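Local atomic coordinates of C alpha-dehydrogenase (Sphingobium sp. SYK-6, PDB entry 4YAG), a protein that is a short-chain dehydrogenase/reductase that probably uses NAD(+) to oxidise the C alpha position in the pathway cleaving lignin beta-aryl ethers. Residues I195-S198 against G199-R202; W108-G111 against L112-L116; S97-F100 against K101-T104; G211-E214 against T215-L219. One frame throughout, in Å; residues are numbered along the deposited sequence.

Interaction 1 (I195-S198 against G199-R202); sequences IHES and GQNR. With NAI (1,4-dihydronicotinamide adenine dinucleotide), chain C.
Glu197 lays its aliphatic stem against the amide of Gln200 one turn further on, with Glu197 CB 3.8 Å from Gln200 NE2. The two side chains cross obliquely, carboxylate and amide planes turned 42° apart. Their polar ends meet through water 2, which accepts from Gln200 NE2 and gives a weak bond to Glu197 OE2. The stronger partners of the carboxylate lie beyond the turn: Glu197 OE1 forms a salt bridge with Arg38 and a hydrogen bond with His41, itself an NADH-binding residue.

This short turn follows strand 181-187 of a Rossmann-fold dehydrogenase, on the edge of the dinucleotide pocket. Ile195 faces the cofactor, its CB 3.4 Å from the bridging O3 of NADH and its CD1 3.6 Å from C2D of the nicotinamide ribose. CG1 stands anti to the backbone N (chi1 -166°), the setting that carries CD1 to that sugar. Ser198 OG donates to Ile195 O over 2.7 Å in the carbonyl plane, and Ser198 N uses the same oxygen, so two donors grip one acceptor.

Asn201 N bonds to Ser198 O at 2.9 Å. Its amide lies over Glu197 O and near the adenosine ribose, ND2 approaching C2B of NADH to 3.7 Å, while OD1 is hydrogen-bonded to Arg38. With alanine in place of Asn201 the amide is gone, and Arg38 is likely to lose one of its acceptors and the adenosine ribose the group beside C2B. Water 1 links His196 O to Gly199 N.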
loop_
_atom_site.group_PDB
_atom_site.type_symbol
_atom_site.label_atom_id
_atom_site.label_comp_id
_atom_site.label_asym_id
_atom_site.label_seq_id
_atom_site.Cartn_x
_atom_site.Cartn_y
_atom_site.Cartn_z
ATOM N N ILE A 195 20.552 6.488 3.176
ATOM C CA ILE A 195 19.305 6.628 2.441
ATOM C C ILE A 195 19.209 8.008 1.781
ATOM O O ILE A 195 18.431 8.210 0.843
ATOM C CB ILE A 195 18.078 6.300 3.314
ATOM C CG1 ILE A 195 16.854 6.131 2.414
ATOM C CG2 ILE A 195 17.860 7.361 4.394
ATOM C CD1 ILE A 195 15.845 5.152 2.929
ATOM N N HIS A 196 20.028 8.944 2.237
ATOM C CA HIS A 196 20.080 10.250 1.599
ATOM C C HIS A 196 20.671 10.184 0.190
ATOM O O HIS A 196 20.609 11.164 -0.556
ATOM C CB HIS A 196 20.871 11.236 2.451
ATOM C CG HIS A 196 22.281 10.822 2.696
ATOM N ND1 HIS A 196 22.627 9.885 3.646
ATOM C CD2 HIS A 196 23.441 11.228 2.126
ATOM C CE1 HIS A 196 23.939 9.721 3.640
ATOM N NE2 HIS A 196 24.456 10.523 2.728
ATOM N N GLU A 197 21.225 9.034 -0.182
ATOM C CA GLU A 197 21.724 8.840 -1.544
ATOM C C GLU A 197 20.627 8.259 -2.446
ATOM O O GLU A 197 20.918 7.770 -3.527
ATOM C CB GLU A 197 22.948 7.898 -1.563
ATOM C CG GLU A 197 24.107 8.332 -0.698
ATOM C CD GLU A 197 25.289 7.356 -0.717
ATOM O OE1 GLU A 197 25.130 6.204 -1.177
ATOM O OE2 GLU A 197 26.371 7.743 -0.247
ATOM N N SER A 198 19.365 8.321 -2.013
ATOM C CA SER A 198 18.255 7.732 -2.767
ATOM C C SER A 198 18.185 8.159 -4.229
ATOM O O SER A 198 17.848 7.358 -5.100
ATOM C CB SER A 198 16.921 8.040 -2.084
ATOM O OG SER A 198 16.711 7.197 -0.967
ATOM N N GLY A 199 18.514 9.407 -4.518
ATOM C CA GLY A 199 18.517 9.871 -5.893
ATOM C C GLY A 199 19.420 9.038 -6.790
ATOM O O GLY A 199 19.054 8.719 -7.924
ATOM N N GLN A 200 20.598 8.692 -6.286
ATOM C CA GLN A 200 21.534 7.818 -7.004
ATOM C C GLN A 200 20.985 6.405 -7.187
ATOM O O GLN A 200 21.430 5.662 -8.068
ATOM C CB GLN A 200 22.835 7.635 -6.220
ATOM C CG GLN A 200 23.772 8.778 -6.140
ATOM C CD GLN A 200 25.103 8.301 -5.573
ATOM O OE1 GLN A 200 25.826 7.526 -6.211
ATOM N NE2 GLN A 200 25.401 8.707 -4.354
ATOM N N ASN A 201 20.075 6.005 -6.311
ATOM C CA ASN A 201 19.611 4.626 -6.265
ATOM C C ASN A 201 18.359 4.416 -7.102
ATOM O O ASN A 201 17.976 3.280 -7.352
ATOM C CB ASN A 201 19.328 4.181 -4.823
ATOM C CG ASN A 201 20.553 4.290 -3.940
ATOM O OD1 ASN A 201 21.674 4.335 -4.448
ATOM N ND2 ASN A 201 20.352 4.315 -2.613
ATOM N N ARG A 202 17.737 5.506 -7.535
ATOM C CA ARG A 202 16.522 5.413 -8.346
ATOM C C ARG A 202 16.831 4.665 -9.641
ATOM O O ARG A 202 17.742 5.058 -10.372
ATOM C CB ARG A 202 16.027 6.815 -8.693
ATOM C CG ARG A 202 14.743 6.846 -9.513
ATOM C CD ARG A 202 14.375 8.264 -9.957
ATOM N NE ARG A 202 13.785 9.077 -8.894
ATOM C CZ ARG A 202 12.512 9.494 -8.836
ATOM N NH1 ARG A 202 11.619 9.174 -9.767
ATOM N NH2 ARG A 202 12.125 10.239 -7.809
HETATM P PA NAI C . 20.572 2.788 2.871
HETATM O O1A NAI C . 20.431 3.580 1.602
HETATM O O2A NAI C . 21.821 3.029 3.696
HETATM O O5B NAI C . 20.463 1.248 2.568
HETATM C C5B NAI C . 19.571 0.798 1.590
HETATM C C4B NAI C . 20.317 0.016 0.584
HETATM O O4B NAI C . 19.277 -0.513 -0.301
HETATM C C3B NAI C . 21.288 0.750 -0.230
HETATM O O3B NAI C . 22.585 0.118 -0.238
HETATM C C2B NAI C . 20.688 0.822 -1.547
HETATM O O2B NAI C . 21.639 0.879 -2.620
HETATM C C1B NAI C . 19.803 -0.341 -1.622
HETATM N N9A NAI C . 18.739 -0.203 -2.581
HETATM C C8A NAI C . 17.957 0.904 -2.841
HETATM N N7A NAI C . 17.111 0.646 -3.848
HETATM C C5A NAI C . 17.305 -0.645 -4.267
HETATM C C6A NAI C . 16.756 -1.476 -5.245
HETATM N N6A NAI C . 15.787 -0.971 -6.123
HETATM N N1A NAI C . 17.204 -2.750 -5.386
HETATM C C2A NAI C . 18.184 -3.220 -4.580
HETATM N N3A NAI C . 18.750 -2.464 -3.627
HETATM C C4A NAI C . 18.340 -1.187 -3.455
HETATM O O3 NAI C . 19.295 3.204 3.715
HETATM P PN NAI C . 18.571 2.492 4.967
HETATM O O1N NAI C . 19.450 1.448 5.642
HETATM O O2N NAI C . 18.166 3.632 5.868
HETATM O O5D NAI C . 17.288 1.794 4.297
HETATM C C5D NAI C . 16.879 0.466 4.636
HETATM C C4D NAI C . 15.412 0.436 4.864
HETATM O O4D NAI C . 15.130 1.120 6.140
HETATM C C3D NAI C . 14.619 1.121 3.840
HETATM O O3D NAI C . 13.499 0.287 3.475
HETATM C C2D NAI C . 14.157 2.359 4.463
HETATM O O2D NAI C . 12.926 2.805 3.881
HETATM C C1D NAI C . 13.978 2.001 5.858
HETATM N N1N NAI C . 13.975 3.001 6.860
HETATM C C2N NAI C . 15.084 3.734 7.208
HETATM C C3N NAI C . 14.996 4.670 8.225
HETATM C C7N NAI C . 16.184 5.478 8.625
HETATM O O7N NAI C . 16.098 6.426 9.434
HETATM N N7N NAI C . 17.483 5.060 8.102
HETATM C C4N NAI C . 13.814 4.885 8.914
HETATM C C5N NAI C . 12.723 4.100 8.590
HETATM C C6N NAI C . 12.809 3.168 7.589
HETATM O O HOH W 1 19.491 11.789 -2.878
HETATM O O HOH W 2 27.835 8.323 -3.017
#

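Interaction 2 (W108-G111 against L112-L116); sequences WDYG and LAINL. With NAI (1,4-dihydronicotinamide adenine dinucleotide), chain C.
Two buried turns of helix 105-133 bring Trp108 against Leu112 and Tyr110 against Ile114, between the subunit interface and the cofactor pocket. Trp108 and Leu112 touch on the interface side, indole CE3 lying 4.0 Å from Leu112 CD1, with Leu112 CG also resting against Trp108 O at 3.5 Å. Leu168 of the second subunit packs on Trp108, and Met117 of that subunit packs on Leu112. Beside them Asp109 forms a salt bridge with Arg68 of the second subunit.

The backbone supplies the regular frame: Leu112 N donates to Trp108 O at 2.9 Å, and Ile114 N to Tyr110 O. A wider pi-type turn follows at residues 113-116.

In this Rossmann-fold dehydrogenase the helix follows strand 87-90 after a long loop, and Ile114 is the residue of these turns that reaches the dinucleotide. Its CG1 leans on the Tyr110 ring, 3.8 Å from CE1, while CD1 comes within 3.4 Å of the adenine amine N6A. CG1 lies anti to the carbonyl carbon (chi1 -50°), a setting that directs this branch back to the tyrosine while CG2 also faces the adenine.

Asn115, close to Tyr158, lies in the pi-type turn and is probably the asparagine at which this helix is interrupted in the SDR family. Its ND2 is hydrogen-bonded to Ile94 O and also gives a bond to water 3, 3.0 Å away; that water in turn donates weakly to Gly111 O. The backbone N of Asn115 reaches the same Gly111 oxygen at 3.1 Å.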
loop_
_atom_site.group_PDB
_atom_site.type_symbol
_atom_site.label_atom_id
_atom_site.label_comp_id
_atom_site.label_asym_id
_atom_site.label_seq_id
_atom_site.Cartn_x
_atom_site.Cartn_y
_atom_site.Cartn_z
ATOM N N TRP A 108 5.390 8.234 -8.124
ATOM C CA TRP A 108 4.526 7.222 -7.508
ATOM C C TRP A 108 4.965 5.812 -7.883
ATOM O O TRP A 108 5.102 4.947 -7.030
ATOM C CB TRP A 108 3.075 7.425 -7.946
ATOM C CG TRP A 108 2.334 8.385 -7.054
ATOM C CD1 TRP A 108 1.943 9.651 -7.351
ATOM C CD2 TRP A 108 1.920 8.136 -5.714
ATOM N NE1 TRP A 108 1.296 10.207 -6.267
ATOM C CE2 TRP A 108 1.273 9.291 -5.252
ATOM C CE3 TRP A 108 2.022 7.037 -4.863
ATOM C CZ2 TRP A 108 0.752 9.378 -3.962
ATOM C CZ3 TRP A 108 1.514 7.129 -3.599
ATOM C CH2 TRP A 108 0.883 8.286 -3.162
ATOM N N ASP A 109 5.204 5.600 -9.166
ATOM C CA ASP A 109 5.585 4.282 -9.633
ATOM C C ASP A 109 6.910 3.838 -9.027
ATOM O O ASP A 109 7.050 2.699 -8.621
ATOM C CB ASP A 109 5.619 4.254 -11.152
ATOM C CG ASP A 109 4.226 4.323 -11.772
ATOM O OD1 ASP A 109 3.233 4.054 -11.059
ATOM O OD2 ASP A 109 4.135 4.617 -12.978
ATOM N N TYR A 110 7.867 4.749 -8.970
ATOM C CA TYR A 110 9.154 4.476 -8.325
ATOM C C TYR A 110 8.996 4.122 -6.861
ATOM O O TYR A 110 9.491 3.101 -6.379
ATOM C CB TYR A 110 9.992 5.730 -8.445
ATOM C CG TYR A 110 11.246 5.840 -7.591
ATOM C CD1 TYR A 110 12.150 4.800 -7.489
ATOM C CD2 TYR A 110 11.537 7.026 -6.937
ATOM C CE1 TYR A 110 13.292 4.940 -6.740
ATOM C CE2 TYR A 110 12.679 7.176 -6.202
ATOM C CZ TYR A 110 13.557 6.135 -6.105
ATOM O OH TYR A 110 14.715 6.317 -5.376
ATOM N N GLY A 111 8.302 4.969 -6.115
ATOM C CA GLY A 111 8.198 4.741 -4.698
ATOM C C GLY A 111 7.459 3.462 -4.343
ATOM O O GLY A 111 7.808 2.763 -3.372
ATOM N N LEU A 112 6.412 3.155 -5.103
ATOM C CA LEU A 112 5.680 1.921 -4.867
ATOM C C LEU A 112 6.457 0.696 -5.326
ATOM O O LEU A 112 6.419 -0.362 -4.671
ATOM C CB LEU A 112 4.285 1.969 -5.488
ATOM C CG LEU A 112 3.306 2.934 -4.811
ATOM C CD1 LEU A 112 2.063 3.120 -5.689
ATOM C CD2 LEU A 112 2.922 2.471 -3.422
ATOM N N ALA A 113 7.195 0.840 -6.425
ATOM C CA ALA A 113 7.960 -0.293 -6.960
ATOM C C ALA A 113 8.998 -0.734 -5.965
ATOM O O ALA A 113 9.143 -1.914 -5.734
ATOM C CB ALA A 113 8.631 0.033 -8.282
ATOM N N ILE A 114 9.762 0.193 -5.400
ATOM C CA ILE A 114 10.860 -0.248 -4.555
ATOM C C ILE A 114 10.332 -0.627 -3.178
ATOM O O ILE A 114 10.622 -1.704 -2.655
ATOM C CB ILE A 114 11.969 0.818 -4.420
ATOM C CG1 ILE A 114 12.408 1.362 -5.784
ATOM C CG2 ILE A 114 13.145 0.246 -3.622
ATOM C CD1 ILE A 114 12.675 0.324 -6.843
ATOM N N ASN A 115 9.533 0.252 -2.576
ATOM C CA ASN A 115 9.203 0.094 -1.164
ATOM C C ASN A 115 8.045 -0.870 -0.871
ATOM O O ASN A 115 7.937 -1.369 0.245
ATOM C CB ASN A 115 8.922 1.458 -0.513
ATOM C CG ASN A 115 10.167 2.329 -0.386
ATOM O OD1 ASN A 115 11.292 1.868 -0.581
ATOM N ND2 ASN A 115 9.970 3.605 -0.076
ATOM N N LEU A 116 7.212 -1.156 -1.867
ATOM C CA LEU A 116 6.125 -2.102 -1.681
ATOM C C LEU A 116 6.315 -3.326 -2.575
ATOM O O LEU A 116 6.256 -4.479 -2.092
ATOM C CB LEU A 116 4.767 -1.435 -1.937
ATOM C CG LEU A 116 3.568 -2.390 -1.849
ATOM C CD1 LEU A 116 3.530 -3.159 -0.542
ATOM C CD2 LEU A 116 2.230 -1.640 -2.040
HETATM P PA NAI C . 20.572 2.788 2.871
HETATM O O1A NAI C . 20.431 3.580 1.602
HETATM O O2A NAI C . 21.821 3.029 3.696
HETATM O O5B NAI C . 20.463 1.248 2.568
HETATM C C5B NAI C . 19.571 0.798 1.590
HETATM C C4B NAI C . 20.317 0.016 0.584
HETATM O O4B NAI C . 19.277 -0.513 -0.301
HETATM C C3B NAI C . 21.288 0.750 -0.230
HETATM O O3B NAI C . 22.585 0.118 -0.238
HETATM C C2B NAI C . 20.688 0.822 -1.547
HETATM O O2B NAI C . 21.639 0.879 -2.620
HETATM C C1B NAI C . 19.803 -0.341 -1.622
HETATM N N9A NAI C . 18.739 -0.203 -2.581
HETATM C C8A NAI C . 17.957 0.904 -2.841
HETATM N N7A NAI C . 17.111 0.646 -3.848
HETATM C C5A NAI C . 17.305 -0.645 -4.267
HETATM C C6A NAI C . 16.756 -1.476 -5.245
HETATM N N6A NAI C . 15.787 -0.971 -6.123
HETATM N N1A NAI C . 17.204 -2.750 -5.386
HETATM C C2A NAI C . 18.184 -3.220 -4.580
HETATM N N3A NAI C . 18.750 -2.464 -3.627
HETATM C C4A NAI C . 18.340 -1.187 -3.455
HETATM O O3 NAI C . 19.295 3.204 3.715
HETATM P PN NAI C . 18.571 2.492 4.967
HETATM O O1N NAI C . 19.450 1.448 5.642
HETATM O O2N NAI C . 18.166 3.632 5.868
HETATM O O5D NAI C . 17.288 1.794 4.297
HETATM C C5D NAI C . 16.879 0.466 4.636
HETATM C C4D NAI C . 15.412 0.436 4.864
HETATM O O4D NAI C . 15.130 1.120 6.140
HETATM C C3D NAI C . 14.619 1.121 3.840
HETATM O O3D NAI C . 13.499 0.287 3.475
HETATM C C2D NAI C . 14.157 2.359 4.463
HETATM O O2D NAI C . 12.926 2.805 3.881
HETATM C C1D NAI C . 13.978 2.001 5.858
HETATM N N1N NAI C . 13.975 3.001 6.860
HETATM C C2N NAI C . 15.084 3.734 7.208
HETATM C C3N NAI C . 14.996 4.670 8.225
HETATM C C7N NAI C . 16.184 5.478 8.625
HETATM O O7N NAI C . 16.098 6.426 9.434
HETATM N N7N NAI C . 17.483 5.060 8.102
HETATM C C4N NAI C . 13.814 4.885 8.914
HETATM C C5N NAI C . 12.723 4.100 8.590
HETATM C C6N NAI C . 12.809 3.168 7.589
HETATM O O HOH W 3 7.391 4.628 -1.212
#

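Interaction 3 (S97-F100 against K101-T104); sequences SGPF and KDAT
Asp102 folds back on Pro99 in a tight turn of the loop joining strand 87-90 to helix 105-133 of the Rossmann fold, near the subunit interface. Its CB sits 3.3 Å from Pro99 O, the oxygen that also accepts from Asp102 N. CG comes next, 3.9 Å from Pro99 CB. At the tip, OD2 lies alongside the proline ring, 3.5 Å from CB and nearly as close to CG, an apolar neighbour for one carboxylate oxygen. With CG anti to the carbonyl carbon (chi1 -74°), the carboxylate is turned back along the chain to the proline.

The backbone closes the turn with two successive i+3 to i bonds. Asp102 N reaches Pro99 O at 2.9 Å and Ala103 N reaches Phe100 O at 3.2 Å. A longer, weak bond from Ala103 N to Pro99 O overlaps them.

Phe100 packs on Ala156 of its own chain and on Ser175 of the second subunit, and Lys101 NZ forms a salt bridge with Glu178 of the second subunit. Pro99 and Ala103 rest on their own chain, against Phe154 and Ile157. One solvent molecule spans the turn over one face of the Phe100 ring, toward its rim: water 4 donates to Phe100 O at 2.6 Å and to Ala103 O at 2.5 Å.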
loop_
_atom_site.group_PDB
_atom_site.type_symbol
_atom_site.label_atom_id
_atom_site.label_comp_id
_atom_site.label_asym_id
_atom_site.label_seq_id
_atom_site.Cartn_x
_atom_site.Cartn_y
_atom_site.Cartn_z
ATOM N N SER A 97 10.339 11.206 -1.245
ATOM C CA SER A 97 9.632 12.368 -0.708
ATOM C C SER A 97 9.920 13.638 -1.477
ATOM O O SER A 97 10.955 13.777 -2.148
ATOM C CB SER A 97 9.975 12.560 0.767
ATOM O OG SER A 97 9.563 11.426 1.531
ATOM N N GLY A 98 9.000 14.588 -1.356
ATOM C CA GLY A 98 9.157 15.885 -1.978
ATOM C C GLY A 98 7.827 16.596 -1.973
ATOM O O GLY A 98 6.792 16.020 -1.591
ATOM N N PRO A 99 7.831 17.844 -2.444
ATOM C CA PRO A 99 6.589 18.621 -2.450
ATOM C C PRO A 99 5.496 17.875 -3.220
ATOM O O PRO A 99 5.701 17.448 -4.356
ATOM C CB PRO A 99 7.002 19.912 -3.152
ATOM C CG PRO A 99 8.467 20.024 -2.891
ATOM C CD PRO A 99 8.968 18.617 -2.956
ATOM N N PHE A 100 4.319 17.708 -2.615
ATOM C CA PHE A 100 3.348 16.767 -3.163
ATOM C C PHE A 100 2.896 17.171 -4.565
ATOM O O PHE A 100 2.690 16.327 -5.426
ATOM C CB PHE A 100 2.119 16.654 -2.256
ATOM C CG PHE A 100 1.104 15.654 -2.738
ATOM C CD1 PHE A 100 1.239 14.328 -2.447
ATOM C CD2 PHE A 100 0.026 16.044 -3.505
ATOM C CE1 PHE A 100 0.317 13.397 -2.895
ATOM C CE2 PHE A 100 -0.892 15.128 -3.957
ATOM C CZ PHE A 100 -0.751 13.806 -3.660
ATOM N N LYS A 101 2.740 18.467 -4.792
ATOM C CA LYS A 101 2.257 18.930 -6.088
ATOM C C LYS A 101 3.300 18.754 -7.192
ATOM O O LYS A 101 2.978 18.883 -8.379
ATOM C CB LYS A 101 1.804 20.379 -5.995
ATOM C CG LYS A 101 0.680 20.600 -4.992
ATOM C CD LYS A 101 0.141 22.015 -5.038
ATOM C CE LYS A 101 1.171 23.055 -4.664
ATOM N NZ LYS A 101 1.621 22.946 -3.237
ATOM N N ASP A 102 4.532 18.467 -6.808
ATOM C CA ASP A 102 5.623 18.277 -7.777
ATOM C C ASP A 102 5.713 16.798 -8.189
ATOM O O ASP A 102 6.253 16.474 -9.242
ATOM C CB ASP A 102 6.977 18.683 -7.192
ATOM C CG ASP A 102 7.166 20.187 -7.079
ATOM O OD1 ASP A 102 6.353 20.938 -7.636
ATOM O OD2 ASP A 102 8.152 20.599 -6.432
ATOM N N ALA A 103 5.221 15.894 -7.352
ATOM C CA ALA A 103 5.348 14.465 -7.652
ATOM C C ALA A 103 4.540 14.099 -8.897
ATOM O O ALA A 103 3.413 14.553 -9.094
ATOM C CB ALA A 103 4.901 13.615 -6.465
ATOM N N THR A 104 5.142 13.274 -9.747
ATOM C CA THR A 104 4.494 12.801 -10.964
ATOM C C THR A 104 4.217 11.311 -10.861
ATOM O O THR A 104 4.590 10.662 -9.886
ATOM C CB THR A 104 5.392 13.025 -12.138
ATOM O OG1 THR A 104 6.560 12.203 -11.970
ATOM C CG2 THR A 104 5.769 14.471 -12.258
HETATM O O HOH W 4 1.574 15.299 -7.527
#

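Interaction 4 (G211-E214 against T215-L219); sequences GLAE and TEQQL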
loop_
_atom_site.group_PDB
_atom_site.type_symbol
_atom_site.label_atom_id
_atom_site.label_comp_id
_atom_site.label_asym_id
_atom_site.label_seq_id
_atom_site.Cartn_x
_atom_site.Cartn_y
_atom_site.Cartn_z
ATOM N N GLY A 211 9.378 14.533 -10.984
ATOM C CA GLY A 211 9.289 15.918 -10.577
ATOM C C GLY A 211 10.128 16.276 -9.364
ATOM O O GLY A 211 10.043 17.397 -8.882
ATOM N N LEU A 212 10.942 15.338 -8.884
ATOM C CA LEU A 212 11.590 15.480 -7.580
ATOM C C LEU A 212 13.122 15.469 -7.645
ATOM O O LEU A 212 13.781 15.275 -6.631
ATOM C CB LEU A 212 11.120 14.352 -6.651
ATOM C CG LEU A 212 9.622 14.377 -6.370
ATOM C CD1 LEU A 212 9.198 13.196 -5.523
ATOM C CD2 LEU A 212 9.207 15.696 -5.716
ATOM N N ALA A 213 13.700 15.678 -8.817
ATOM C CA ALA A 213 15.155 15.669 -8.923
ATOM C C ALA A 213 15.774 16.705 -7.989
ATOM O O ALA A 213 16.800 16.444 -7.362
ATOM C CB ALA A 213 15.589 15.915 -10.348
ATOM N N GLU A 214 15.155 17.878 -7.892
ATOM C CA GLU A 214 15.699 18.940 -7.053
ATOM C C GLU A 214 15.690 18.510 -5.591
ATOM O O GLU A 214 16.659 18.749 -4.853
ATOM C CB GLU A 214 14.924 20.251 -7.243
ATOM C CG GLU A 214 15.442 21.398 -6.389
ATOM C CD GLU A 214 14.700 22.713 -6.636
ATOM O OE1 GLU A 214 13.878 22.784 -7.582
ATOM O OE2 GLU A 214 14.944 23.677 -5.872
ATOM N N THR A 215 14.616 17.849 -5.179
ATOM C CA THR A 215 14.513 17.364 -3.814
ATOM C C THR A 215 15.590 16.319 -3.542
ATOM O O THR A 215 16.216 16.326 -2.484
ATOM C CB THR A 215 13.117 16.796 -3.524
ATOM O OG1 THR A 215 12.166 17.869 -3.623
ATOM C CG2 THR A 215 13.058 16.215 -2.136
ATOM N N GLU A 216 15.806 15.425 -4.500
ATOM C CA GLU A 216 16.822 14.384 -4.342
ATOM C C GLU A 216 18.217 14.976 -4.236
ATOM O O GLU A 216 19.071 14.472 -3.485
ATOM C CB GLU A 216 16.762 13.404 -5.521
ATOM C CG GLU A 216 15.523 12.539 -5.522
ATOM C CD GLU A 216 15.441 11.613 -6.718
ATOM O OE1 GLU A 216 15.992 11.964 -7.778
ATOM O OE2 GLU A 216 14.840 10.515 -6.587
ATOM N N GLN A 217 18.476 16.038 -4.987
ATOM C CA GLN A 217 19.801 16.662 -4.925
ATOM C C GLN A 217 20.017 17.342 -3.572
ATOM O O GLN A 217 21.127 17.338 -3.049
ATOM C CB GLN A 217 19.987 17.637 -6.073
ATOM C CG GLN A 217 20.056 16.956 -7.423
ATOM C CD GLN A 217 19.809 17.922 -8.564
ATOM O OE1 GLN A 217 19.918 19.136 -8.394
ATOM N NE2 GLN A 217 19.457 17.387 -9.733
ATOM N N GLN A 218 18.957 17.890 -2.978
ATOM C CA GLN A 218 19.093 18.503 -1.658
ATOM C C GLN A 218 19.305 17.391 -0.634
ATOM O O GLN A 218 20.162 17.502 0.246
ATOM C CB GLN A 218 17.851 19.312 -1.276
ATOM C CG GLN A 218 17.721 20.661 -1.944
ATOM C CD GLN A 218 16.387 21.335 -1.637
ATOM O OE1 GLN A 218 15.411 20.673 -1.263
ATOM N NE2 GLN A 218 16.342 22.658 -1.797
ATOM N N LEU A 219 18.532 16.310 -0.775
ATOM C CA LEU A 219 18.612 15.188 0.158
ATOM C C LEU A 219 20.030 14.632 0.226
ATOM O O LEU A 219 20.519 14.263 1.293
ATOM C CB LEU A 219 17.628 14.081 -0.239
ATOM C CG LEU A 219 17.662 12.794 0.589
ATOM C CD1 LEU A 219 17.214 13.016 2.020
ATOM C CD2 LEU A 219 16.784 11.757 -0.071
HETATM O O HOH W 5 11.529 18.556 -6.074
#
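Thr215 opens the second half of this short helix with its CB 3.5 Å from Leu212 O. Its hydroxyl OG1 lies 2.6 Å from water 5, which donates a weak bond back to Gly211 O, so solvent links the chain before the helix to its first turn. OG1 stands anti to the carbonyl carbon (chi1 -64°), which turns it back to the start of the helix.

Glu216 follows. Its N bonds to Leu212 O at 2.9 Å, and its CG lies 3.4 Å from that oxygen. The extended chain then carries OE2 to a salt bridge with Arg202, and OE2 also lies against the Tyr110 ring. Stripped of its charge, as in a glutamine, the side chain of Glu216 would probably hold Arg202 NE less firmly.

The element is the short helix 213-219, with Leu212 at the N-cap position, in the segment after strand 181-187 that in SDR enzymes usually borders the substrate site. Leu212 turns inward, its side chain against Pro99, Asp102 and Asp107.

Gln217 and Gln218 continue on the exposed flank. Gln217 N donates to Ala213 O at 2.9 Å, and its CG rests 3.3 Å from the same oxygen; NE2 lies 4.2 Å from Ala213 CB. Gln218 N takes Glu214 O in the next bond of the ladder, with Gln218 CG 3.6 Å from that oxygen. Leu219 N completes the run by donating to Thr215 O.

The chemistry of these four local contacts varies with burial. Interaction 2 is the buried one, apolar and regularly helical; interaction 1 is partly buried and mixes charge with cofactor packing, and both touch NADH. Interactions 3 and 4 lie at the surface, one an irregular turn and the other a short helix, where the side chains are mostly polar in 4 and mixed in 3. Interactions 2 and 3 both meet the second subunit, and Phe100 and Trp108 touch. Interactions 1 and 4 share a salt bridge, while Tyr110 of interaction 2 packs beside both of its residues. Pro99 and Thr215 connect interactions 3 and 4.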